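Local coordinates for carbon monoxide dehydrogenase (Thermococcus sp. AM4, PDB 6T7J), which probably catalyses the reversible oxidation of carbon monoxide to carbon dioxide at a nickel-iron-sulfur cluster, which lacks its nickel in this structure, at residues A[327-332]-A[350-355]. Residues are numbered along the deposited sequence; the frame is centred on the assembly and turned at random.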
ATOM      1  N   LEU A 327       4.641 -30.085  -2.234  1.00 43.01           N
ATOM      2  CA  LEU A 327       4.934 -31.488  -1.974  1.00 46.23           C
ATOM      3  C   LEU A 327       3.665 -32.288  -1.722  1.00 49.54           C
ATOM      4  O   LEU A 327       3.599 -33.470  -2.082  1.00 50.90           O
ATOM      5  CB  LEU A 327       5.890 -31.610  -0.788  1.00 46.98           C
ATOM      6  CG  LEU A 327       7.230 -30.893  -0.970  1.00 52.19           C
ATOM      7  CD1 LEU A 327       8.004 -30.846   0.338  1.00 46.68           C
ATOM      8  CD2 LEU A 327       8.048 -31.564  -2.064  1.00 50.00           C
ATOM      9  N   ALA A 328       2.640 -31.657  -1.138  1.00 47.66           N
ATOM     10  CA  ALA A 328       1.401 -32.376  -0.861  1.00 49.02           C
ATOM     11  C   ALA A 328       0.748 -32.855  -2.150  1.00 50.70           C
ATOM     12  O   ALA A 328       0.173 -33.949  -2.195  1.00 50.75           O
ATOM     13  CB  ALA A 328       0.444 -31.489  -0.064  1.00 47.60           C
ATOM     14  N   ILE A 329       0.840 -32.057  -3.215  1.00 54.41           N
ATOM     15  CA  ILE A 329       0.299 -32.481  -4.501  1.00 53.05           C
ATOM     16  C   ILE A 329       1.175 -33.565  -5.112  1.00 49.31           C
ATOM     17  O   ILE A 329       0.694 -34.404  -5.884  1.00 45.15           O
ATOM     18  CB  ILE A 329       0.152 -31.269  -5.440  1.00 50.07           C
ATOM     19  CG1 ILE A 329      -0.562 -30.123  -4.720  1.00 46.65           C
ATOM     20  CG2 ILE A 329      -0.593 -31.652  -6.710  1.00 47.73           C
ATOM     21  CD1 ILE A 329      -0.600 -28.833  -5.514  1.00 50.72           C
ATOM     22  N   ILE A 330       2.468 -33.579  -4.776  1.00 51.83           N
ATOM     23  CA  ILE A 330       3.387 -34.555  -5.358  1.00 53.19           C
ATOM     24  C   ILE A 330       3.261 -35.925  -4.709  1.00 58.17           C
ATOM     25  O   ILE A 330       3.814 -36.903  -5.230  1.00 58.36           O
ATOM     26  CB  ILE A 330       4.808 -33.962  -5.286  1.00 54.75           C
ATOM     27  CG1 ILE A 330       4.792 -32.557  -5.892  1.00 54.83           C
ATOM     28  CG2 ILE A 330       5.816 -34.823  -6.033  1.00 57.19           C
ATOM     29  CD1 ILE A 330       6.140 -31.911  -6.008  1.00 46.52           C
ATOM     30  N   THR A 331       2.522 -36.033  -3.599  1.00 57.08           N
ATOM     31  CA  THR A 331       2.163 -37.353  -3.090  1.00 53.04           C
ATOM     32  C   THR A 331       1.303 -38.113  -4.090  1.00 57.45           C
ATOM     33  O   THR A 331       1.306 -39.349  -4.100  1.00 57.11           O
ATOM     34  CB  THR A 331       1.422 -37.236  -1.756  1.00 57.14           C
ATOM     35  OG1 THR A 331       0.151 -36.607  -1.964  1.00 50.64           O
ATOM     36  CG2 THR A 331       2.235 -36.428  -0.754  1.00 48.32           C
ATOM     37  N   GLY A 332       0.568 -37.396  -4.938  1.00 51.98           N
ATOM     38  CA  GLY A 332      -0.297 -38.014  -5.919  1.00 54.42           C
ATOM     39  C   GLY A 332      -1.658 -38.421  -5.408  1.00 53.43           C
ATOM     40  O   GLY A 332      -2.422 -39.042  -6.156  1.00 57.10           O
ATOM     41  N   ASP A 350       0.537 -25.319 -11.475  1.00 56.54           N
ATOM     42  CA  ASP A 350       1.456 -26.047 -12.346  1.00 59.88           C
ATOM     43  C   ASP A 350       1.624 -27.487 -11.891  1.00 52.95           C
ATOM     44  O   ASP A 350       1.347 -28.428 -12.644  1.00 55.74           O
ATOM     45  CB  ASP A 350       2.809 -25.349 -12.373  1.00 56.25           C
ATOM     46  CG  ASP A 350       2.813 -24.167 -13.274  1.00 66.40           C
ATOM     47  OD1 ASP A 350       2.382 -24.249 -14.439  1.00 74.93           O
ATOM     48  OD2 ASP A 350       3.229 -23.122 -12.791  1.00 68.23           O
ATOM     49  N   VAL A 351       2.053 -27.669 -10.640  1.00 54.39           N
ATOM     50  CA  VAL A 351       2.240 -29.009 -10.086  1.00 52.11           C
ATOM     51  C   VAL A 351       0.960 -29.823 -10.230  1.00 53.59           C
ATOM     52  O   VAL A 351       0.979 -30.972 -10.694  1.00 56.45           O
ATOM     53  CB  VAL A 351       2.693 -28.916  -8.618  1.00 47.42           C
ATOM     54  CG1 VAL A 351       2.839 -30.301  -8.012  1.00 45.88           C
ATOM     55  CG2 VAL A 351       3.997 -28.143  -8.520  1.00 42.56           C
ATOM     56  N   ALA A 352      -0.180 -29.224  -9.871  1.00 56.17           N
ATOM     57  CA  ALA A 352      -1.436 -29.964  -9.909  1.00 57.30           C
ATOM     58  C   ALA A 352      -1.805 -30.393 -11.319  1.00 56.65           C
ATOM     59  O   ALA A 352      -2.560 -31.356 -11.485  1.00 57.50           O
ATOM     60  CB  ALA A 352      -2.570 -29.131  -9.310  1.00 55.98           C
ATOM     61  N   GLN A 353      -1.283 -29.708 -12.338  1.00 57.14           N
ATOM     62  CA  GLN A 353      -1.600 -30.083 -13.708  1.00 58.18           C
ATOM     63  C   GLN A 353      -0.849 -31.323 -14.167  1.00 60.53           C
ATOM     64  O   GLN A 353      -1.173 -31.863 -15.230  1.00 61.56           O
ATOM     65  CB  GLN A 353      -1.322 -28.912 -14.652  1.00 64.71           C
ATOM     66  CG  GLN A 353      -2.550 -28.048 -14.904  1.00 64.97           C
ATOM     67  CD  GLN A 353      -2.210 -26.682 -15.467  1.00 67.93           C
ATOM     68  OE1 GLN A 353      -1.063 -26.243 -15.412  1.00 72.76           O
ATOM     69  NE2 GLN A 353      -3.212 -26.003 -16.012  1.00 75.27           N
ATOM     70  N   CYS A 354       0.133 -31.793 -13.401  1.00 60.70           N
ATOM     71  CA  CYS A 354       0.782 -33.060 -13.707  1.00 61.13           C
ATOM     72  C   CYS A 354       0.134 -34.227 -12.974  1.00 60.99           C
ATOM     73  O   CYS A 354       0.645 -35.350 -13.041  1.00 59.60           O
ATOM     74  CB  CYS A 354       2.275 -32.982 -13.383  1.00 57.43           C
ATOM     75  SG  CYS A 354       3.220 -31.960 -14.539  1.00 70.84           S
ATOM     76  N   TYR A 355      -0.970 -33.982 -12.278  1.00 60.63           N
ATOM     77  CA  TYR A 355      -1.753 -35.037 -11.646  1.00 60.36           C
ATOM     78  C   TYR A 355      -3.216 -34.811 -12.020  1.00 58.85           C
ATOM     79  O   TYR A 355      -3.547 -34.109 -12.985  1.00 55.59           O
ATOM     80  CB  TYR A 355      -1.550 -35.048 -10.125  1.00 55.62           C
ATOM     81  CG  TYR A 355      -0.121 -35.242  -9.677  1.00 60.73           C
ATOM     82  CD1 TYR A 355       0.752 -34.165  -9.584  1.00 56.90           C
ATOM     83  CD2 TYR A 355       0.353 -36.502  -9.331  1.00 63.64           C
ATOM     84  CE1 TYR A 355       2.059 -34.340  -9.169  1.00 58.74           C
ATOM     85  CE2 TYR A 355       1.657 -36.687  -8.916  1.00 58.14           C
ATOM     86  CZ  TYR A 355       2.506 -35.604  -8.838  1.00 56.47           C
ATOM     87  OH  TYR A 355       3.805 -35.784  -8.425  1.00 62.03           O
TER
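Tyr355 lays one face of its ring over the carbonyl of Ile329, whose O sits 3.5 Å above the plane of the ring and over its centre. The ring then reaches along the end of helix 325-330: CD2 lies 3.8 Å from Gly332 CA, while OH ends beside CG2 of Ile330. With CG anti to its own carbonyl carbon (chi1 -59°), the phenol carries on toward the helix. Beside the ring, past its edge, CG1 of Val351 fits between the two isoleucines, 3.8 Å from Ile329 CB and 3.7 Å from Ile330 CG1, and Ile329 CG2 rests on Ala352 CA. The Ile329 carbonyl also accepts the backbone N-H of Gly332, whose positive phi (83°) turns the chain out of the helix. A type I turn from Ala352 to Tyr355 brings the tyrosine round. Farther out, Arg403 makes a cation-pi contact with the ring, and Lys26 of helix 20-30 bonds to Ile330 O. An alanine in place of Tyr355 would probably uncover the Ile329 carbonyl and leave Arg403 without its aromatic partner. The arrangement joins the C-terminal ends of two successive helices flanking strand 336-339 in the parallel, Rossmann-like alpha/beta sheet of this carbon monoxide dehydrogenase.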